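Local coordinates for protein queuine lyase ([Clostridium] spiroforme DSM 1552, PDB 6P78) that is a radical SAM enzyme with a [4Fe-4S] cluster that probably cleaves a C-N bond of queuine in bacterial salvage of this base, at residues A[63-74]-A[94-103]. Residues are numbered along the deposited sequence; the frame is centred on the assembly and turned at random.
Sequences QKENQKINDEVL and ELPDETIERI
Arg102 sets out with CG opposite its own backbone N (chi1 174°) and, after a bend at chi2, reaches across to Asp71, while Asn70, its CG swung beside the backbone N (chi1 -70°), turns its amide to Thr99. Asn70 suits this spot because it works both ways: ND2 gives Thr99 OG1 a nearly straight bond of 3.2 Å, with the hydroxyl in the amide plane, and OD1 accepts from Lys41 N. A water joins Thr99 OG1 to Gln67 O. Arginine combines two roles: its aliphatic shaft packs through CG on Leu74 CD1 (3.6 Å), and NH1 makes a salt bridge with Asp71 OD1 at 2.9 Å, the hydrogen bond within it weak. Leu74 CB covers one guanidinium face; Asn75 holds NH2. Gln63 can donate and accept: NE2 gives to Glu94 O (3.0 Å) from above the carbonyl plane, while OE1 takes Asn66 ND2 at 2.9 Å, fixing the amide. Pro96 CG and CD lie against Gln63 OE1; at the N-cap its missing N-H costs the helix no bond. The segment axes come within 9.3 Å at 27°, and strand 83-87, parallel to 35-39 and 114-118, links the helices, consistent with the partial alpha/beta barrel of a radical SAM core.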
ATOM      1  N   GLN A  63      21.117   0.953   6.036  1.00 46.98           N
ATOM      2  CA  GLN A  63      20.675   1.340   4.702  1.00 44.89           C
ATOM      3  C   GLN A  63      21.666   0.913   3.620  1.00 45.82           C
ATOM      4  O   GLN A  63      21.285   0.777   2.454  1.00 44.18           O
ATOM      5  CB  GLN A  63      20.439   2.853   4.637  1.00 44.68           C
ATOM      6  CG  GLN A  63      19.205   3.350   5.427  1.00 43.48           C
ATOM      7  CD  GLN A  63      17.871   3.115   4.712  1.00 41.51           C
ATOM      8  OE1 GLN A  63      17.520   1.978   4.376  1.00 39.17           O
ATOM      9  NE2 GLN A  63      17.107   4.195   4.499  1.00 39.50           N
ATOM     10  N   LYS A  64      22.929   0.690   3.964  1.00 48.63           N
ATOM     11  CA  LYS A  64      23.833   0.251   2.909  1.00 49.83           C
ATOM     12  C   LYS A  64      23.571  -1.202   2.525  1.00 49.25           C
ATOM     13  O   LYS A  64      23.660  -1.554   1.346  1.00 48.87           O
ATOM     14  CB  LYS A  64      25.281   0.488   3.324  1.00 58.26           C
ATOM     15  CG  LYS A  64      25.603   1.975   3.495  1.00 60.47           C
ATOM     16  CD  LYS A  64      26.784   2.405   2.622  1.00 72.05           C
ATOM     17  CE  LYS A  64      26.415   2.426   1.134  1.00 69.87           C
ATOM     18  NZ  LYS A  64      25.550   3.590   0.748  1.00 72.85           N
ATOM     19  N   GLU A  65      23.212  -2.048   3.491  1.00 49.38           N
ATOM     20  CA  GLU A  65      22.794  -3.406   3.169  1.00 48.81           C
ATOM     21  C   GLU A  65      21.441  -3.415   2.462  1.00 45.36           C
ATOM     22  O   GLU A  65      21.224  -4.207   1.539  1.00 46.63           O
ATOM     23  CB  GLU A  65      22.744  -4.252   4.440  1.00 56.51           C
ATOM     24  CG  GLU A  65      22.625  -5.743   4.178  1.00 64.22           C
ATOM     25  CD  GLU A  65      23.818  -6.322   3.408  1.00 74.59           C
ATOM     26  OE1 GLU A  65      23.587  -7.184   2.532  1.00 76.46           O
ATOM     27  OE2 GLU A  65      24.981  -5.932   3.679  1.00 77.54           O
ATOM     28  N   ASN A  66      20.510  -2.553   2.887  1.00 43.42           N
ATOM     29  CA  ASN A  66      19.253  -2.450   2.154  1.00 40.25           C
ATOM     30  C   ASN A  66      19.501  -2.089   0.694  1.00 39.52           C
ATOM     31  O   ASN A  66      18.864  -2.644  -0.213  1.00 37.70           O
ATOM     32  CB  ASN A  66      18.340  -1.412   2.805  1.00 38.85           C
ATOM     33  CG  ASN A  66      17.838  -1.847   4.149  1.00 39.38           C
ATOM     34  OD1 ASN A  66      17.844  -3.031   4.476  1.00 40.09           O
ATOM     35  ND2 ASN A  66      17.365  -0.887   4.936  1.00 39.31           N
ATOM     36  N   GLN A  67      20.441  -1.184   0.443  1.00 41.17           N
ATOM     37  CA  GLN A  67      20.667  -0.745  -0.924  1.00 46.17           C
ATOM     38  C   GLN A  67      21.194  -1.892  -1.778  1.00 44.53           C
ATOM     39  O   GLN A  67      20.777  -2.057  -2.933  1.00 40.47           O
ATOM     40  CB  GLN A  67      21.638   0.437  -0.941  1.00 55.39           C
ATOM     41  CG  GLN A  67      21.653   1.180  -2.268  1.00 60.31           C
ATOM     42  CD  GLN A  67      22.782   0.763  -3.178  1.00 70.82           C
ATOM     43  OE1 GLN A  67      22.554   0.248  -4.278  1.00 80.53           O
ATOM     44  NE2 GLN A  67      24.010   1.009  -2.742  1.00 67.92           N
ATOM     45  N   LYS A  68      22.084  -2.708  -1.209  1.00 44.36           N
ATOM     46  CA  LYS A  68      22.654  -3.839  -1.942  1.00 45.91           C
ATOM     47  C   LYS A  68      21.573  -4.852  -2.302  1.00 43.65           C
ATOM     48  O   LYS A  68      21.513  -5.342  -3.438  1.00 43.40           O
ATOM     49  CB  LYS A  68      23.751  -4.486  -1.095  1.00 49.27           C
ATOM     50  CG  LYS A  68      24.797  -5.247  -1.861  1.00 68.07           C
ATOM     51  CD  LYS A  68      25.656  -6.088  -0.918  1.00 73.73           C
ATOM     52  CE  LYS A  68      26.219  -7.321  -1.621  1.00 76.28           C
ATOM     53  NZ  LYS A  68      25.289  -8.485  -1.574  1.00 78.75           N
ATOM     54  N   ILE A  69      20.714  -5.180  -1.326  1.00 42.22           N
ATOM     55  CA  ILE A  69      19.564  -6.054  -1.555  1.00 39.98           C
ATOM     56  C   ILE A  69      18.633  -5.447  -2.602  1.00 37.80           C
ATOM     57  O   ILE A  69      18.183  -6.125  -3.534  1.00 35.79           O
ATOM     58  CB  ILE A  69      18.814  -6.299  -0.229  1.00 39.33           C
ATOM     59  CG1 ILE A  69      19.634  -7.159   0.730  1.00 47.94           C
ATOM     60  CG2 ILE A  69      17.431  -6.924  -0.472  1.00 40.13           C
ATOM     61  CD1 ILE A  69      19.582  -8.647   0.432  1.00 54.52           C
ATOM     62  N   ASN A  70      18.311  -4.159  -2.448  1.00 35.65           N
ATOM     63  CA  ASN A  70      17.377  -3.518  -3.368  1.00 32.90           C
ATOM     64  C   ASN A  70      17.927  -3.477  -4.785  1.00 33.53           C
ATOM     65  O   ASN A  70      17.165  -3.603  -5.754  1.00 31.60           O
ATOM     66  CB  ASN A  70      17.064  -2.111  -2.890  1.00 32.19           C
ATOM     67  CG  ASN A  70      16.225  -2.113  -1.640  1.00 31.24           C
ATOM     68  OD1 ASN A  70      15.657  -3.144  -1.274  1.00 30.55           O
ATOM     69  ND2 ASN A  70      16.148  -0.966  -0.975  1.00 31.50           N
ATOM     70  N   ASP A  71      19.237  -3.292  -4.931  1.00 36.52           N
ATOM     71  CA  ASP A  71      19.769  -3.135  -6.276  1.00 40.05           C
ATOM     72  C   ASP A  71      19.583  -4.396  -7.101  1.00 40.99           C
ATOM     73  O   ASP A  71      19.375  -4.305  -8.317  1.00 36.78           O
ATOM     74  CB  ASP A  71      21.250  -2.751  -6.239  1.00 46.39           C
ATOM     75  CG  ASP A  71      21.612  -1.771  -7.337  1.00 59.73           C
ATOM     76  OD1 ASP A  71      20.980  -0.695  -7.393  1.00 65.72           O
ATOM     77  OD2 ASP A  71      22.515  -2.073  -8.147  1.00 66.46           O
ATOM     78  N   GLU A  72      19.649  -5.571  -6.468  1.00 38.15           N
ATOM     79  CA  GLU A  72      19.436  -6.813  -7.207  1.00 38.25           C
ATOM     80  C   GLU A  72      17.991  -6.970  -7.652  1.00 36.84           C
ATOM     81  O   GLU A  72      17.727  -7.609  -8.682  1.00 34.17           O
ATOM     82  CB  GLU A  72      19.870  -8.019  -6.375  1.00 42.59           C
ATOM     83  CG  GLU A  72      21.309  -7.927  -5.910  1.00 53.55           C
ATOM     84  CD  GLU A  72      22.292  -7.964  -7.076  1.00 62.83           C
ATOM     85  OE1 GLU A  72      23.180  -7.082  -7.129  1.00 69.53           O
ATOM     86  OE2 GLU A  72      22.169  -8.858  -7.953  1.00 59.64           O
ATOM     87  N   VAL A  73      17.049  -6.402  -6.897  1.00 32.66           N
ATOM     88  CA  VAL A  73      15.656  -6.427  -7.318  1.00 28.55           C
ATOM     89  C   VAL A  73      15.437  -5.458  -8.467  1.00 27.29           C
ATOM     90  O   VAL A  73      14.784  -5.790  -9.469  1.00 29.19           O
ATOM     91  CB  VAL A  73      14.741  -6.091  -6.131  1.00 30.44           C
ATOM     92  CG1 VAL A  73      13.285  -6.149  -6.580  1.00 25.95           C
ATOM     93  CG2 VAL A  73      15.023  -7.041  -4.972  1.00 35.15           C
ATOM     94  N   LEU A  74      15.988  -4.249  -8.340  1.00 28.25           N
ATOM     95  CA  LEU A  74      15.757  -3.195  -9.322  1.00 28.89           C
ATOM     96  C   LEU A  74      16.316  -3.567 -10.690  1.00 31.90           C
ATOM     97  O   LEU A  74      15.798  -3.112 -11.712  1.00 32.60           O
ATOM     98  CB  LEU A  74      16.376  -1.881  -8.847  1.00 28.85           C
ATOM     99  CG  LEU A  74      15.692  -1.224  -7.639  1.00 27.45           C
ATOM    100  CD1 LEU A  74      16.435   0.029  -7.304  1.00 29.40           C
ATOM    101  CD2 LEU A  74      14.268  -0.906  -7.972  1.00 30.48           C
ATOM    102  N   GLU A  94      11.384   6.047   3.301  1.00 25.22           N
ATOM    103  CA  GLU A  94      12.321   5.336   4.159  1.00 24.54           C
ATOM    104  C   GLU A  94      13.291   4.482   3.351  1.00 24.71           C
ATOM    105  O   GLU A  94      14.182   3.866   3.930  1.00 27.36           O
ATOM    106  CB  GLU A  94      11.561   4.473   5.169  1.00 28.28           C
ATOM    107  CG  GLU A  94      10.890   5.343   6.238  1.00 29.49           C
ATOM    108  CD  GLU A  94       9.489   4.899   6.618  1.00 33.76           C
ATOM    109  OE1 GLU A  94       9.070   3.809   6.216  1.00 27.91           O
ATOM    110  OE2 GLU A  94       8.808   5.657   7.335  1.00 32.67           O
ATOM    111  N   LEU A  95      13.130   4.441   2.039  1.00 24.40           N
ATOM    112  CA  LEU A  95      14.098   3.729   1.210  1.00 25.01           C
ATOM    113  C   LEU A  95      15.449   4.433   1.261  1.00 27.84           C
ATOM    114  O   LEU A  95      15.521   5.638   1.496  1.00 28.38           O
ATOM    115  CB  LEU A  95      13.617   3.659  -0.233  1.00 23.71           C
ATOM    116  CG  LEU A  95      12.410   2.761  -0.454  1.00 24.51           C
ATOM    117  CD1 LEU A  95      11.837   3.003  -1.833  1.00 26.98           C
ATOM    118  CD2 LEU A  95      12.803   1.302  -0.258  1.00 26.70           C
ATOM    119  N   PRO A  96      16.540   3.690   1.059  1.00 27.49           N
ATOM    120  CA  PRO A  96      17.854   4.328   0.957  1.00 30.44           C
ATOM    121  C   PRO A  96      17.814   5.423  -0.101  1.00 28.33           C
ATOM    122  O   PRO A  96      17.086   5.331  -1.095  1.00 30.66           O
ATOM    123  CB  PRO A  96      18.784   3.178   0.537  1.00 30.70           C
ATOM    124  CG  PRO A  96      18.086   1.929   0.996  1.00 30.40           C
ATOM    125  CD  PRO A  96      16.602   2.221   0.986  1.00 27.71           C
ATOM    126  N   ASP A  97      18.602   6.477   0.121  1.00 43.15           N
ATOM    127  CA  ASP A  97      18.646   7.537  -0.877  1.00 44.42           C
ATOM    128  C   ASP A  97      19.116   7.001  -2.221  1.00 43.02           C
ATOM    129  O   ASP A  97      18.607   7.422  -3.263  1.00 42.80           O
ATOM    130  CB  ASP A  97      19.546   8.678  -0.402  1.00 48.88           C
ATOM    131  CG  ASP A  97      18.902   9.502   0.712  1.00 77.78           C
ATOM    132  OD1 ASP A  97      18.028  10.353   0.416  1.00 76.98           O
ATOM    133  OD2 ASP A  97      19.273   9.299   1.890  1.00 80.09           O
ATOM    134  N   GLU A  98      20.039   6.034  -2.210  1.00 42.85           N
ATOM    135  CA  GLU A  98      20.545   5.464  -3.456  1.00 42.19           C
ATOM    136  C   GLU A  98      19.485   4.616  -4.145  1.00 42.97           C
ATOM    137  O   GLU A  98      19.452   4.557  -5.379  1.00 38.38           O
ATOM    138  CB  GLU A  98      21.807   4.628  -3.196  1.00 43.55           C
ATOM    139  CG  GLU A  98      22.970   5.387  -2.555  1.00 67.85           C
ATOM    140  CD  GLU A  98      22.758   5.689  -1.066  1.00 78.86           C
ATOM    141  OE1 GLU A  98      23.306   6.711  -0.587  1.00 82.12           O
ATOM    142  OE2 GLU A  98      22.031   4.926  -0.381  1.00 75.09           O
ATOM    143  N   THR A  99      18.607   3.958  -3.375  1.00 36.11           N
ATOM    144  CA  THR A  99      17.521   3.212  -3.993  1.00 32.96           C
ATOM    145  C   THR A  99      16.547   4.163  -4.664  1.00 37.64           C
ATOM    146  O   THR A  99      16.125   3.926  -5.799  1.00 34.17           O
ATOM    147  CB  THR A  99      16.796   2.346  -2.953  1.00 33.58           C
ATOM    148  OG1 THR A  99      17.716   1.405  -2.374  1.00 32.74           O
ATOM    149  CG2 THR A  99      15.637   1.593  -3.596  1.00 35.09           C
ATOM    150  N   ILE A 100      16.184   5.251  -3.975  1.00 34.12           N
ATOM    151  CA  ILE A 100      15.261   6.223  -4.552  1.00 34.17           C
ATOM    152  C   ILE A 100      15.836   6.824  -5.830  1.00 36.56           C
ATOM    153  O   ILE A 100      15.139   6.929  -6.850  1.00 34.49           O
ATOM    154  CB  ILE A 100      14.918   7.309  -3.518  1.00 36.49           C
ATOM    155  CG1 ILE A 100      14.097   6.695  -2.384  1.00 35.43           C
ATOM    156  CG2 ILE A 100      14.148   8.429  -4.189  1.00 37.92           C
ATOM    157  CD1 ILE A 100      13.865   7.640  -1.208  1.00 38.36           C
ATOM    158  N   GLU A 101      17.113   7.210  -5.814  1.00 38.10           N
ATOM    159  CA  GLU A 101      17.665   7.800  -7.031  1.00 41.84           C
ATOM    160  C   GLU A 101      17.788   6.778  -8.157  1.00 41.13           C
ATOM    161  O   GLU A 101      17.665   7.142  -9.332  1.00 40.47           O
ATOM    162  CB  GLU A 101      19.001   8.471  -6.747  1.00 53.29           C
ATOM    163  CG  GLU A 101      18.936   9.424  -5.561  1.00 66.56           C
ATOM    164  CD  GLU A 101      18.793  10.885  -5.978  1.00 78.05           C
ATOM    165  OE1 GLU A 101      18.171  11.132  -7.043  1.00 76.38           O
ATOM    166  OE2 GLU A 101      19.308  11.772  -5.247  1.00 83.04           O
ATOM    167  N   ARG A 102      17.999   5.502  -7.840  1.00 36.44           N
ATOM    168  CA  ARG A 102      17.982   4.509  -8.914  1.00 37.65           C
ATOM    169  C   ARG A 102      16.585   4.342  -9.506  1.00 35.78           C
ATOM    170  O   ARG A 102      16.430   4.219 -10.728  1.00 32.27           O
ATOM    171  CB  ARG A 102      18.508   3.161  -8.433  1.00 38.65           C
ATOM    172  CG  ARG A 102      18.371   2.068  -9.501  1.00 43.96           C
ATOM    173  CD  ARG A 102      19.664   1.409  -9.833  1.00 43.31           C
ATOM    174  NE  ARG A 102      19.560   0.617 -11.053  1.00 40.53           N
ATOM    175  CZ  ARG A 102      19.689  -0.703 -11.105  1.00 41.46           C
ATOM    176  NH1 ARG A 102      19.923  -1.394  -9.998  1.00 39.43           N
ATOM    177  NH2 ARG A 102      19.591  -1.337 -12.268  1.00 43.57           N
ATOM    178  N   ILE A 103      15.551   4.324  -8.666  1.00 32.35           N
ATOM    179  CA  ILE A 103      14.189   4.244  -9.189  1.00 32.03           C
ATOM    180  C   ILE A 103      13.917   5.410 -10.133  1.00 31.10           C
ATOM    181  O   ILE A 103      13.352   5.232 -11.217  1.00 28.77           O
ATOM    182  CB  ILE A 103      13.175   4.202  -8.031  1.00 28.75           C
ATOM    183  CG1 ILE A 103      13.322   2.889  -7.256  1.00 30.09           C
ATOM    184  CG2 ILE A 103      11.756   4.367  -8.569  1.00 27.97           C
ATOM    185  CD1 ILE A 103      12.702   2.942  -5.849  1.00 26.59           C
TER
HETATM  186  O   HOH W   1      19.246   0.098  -4.165  1.00 33.79           O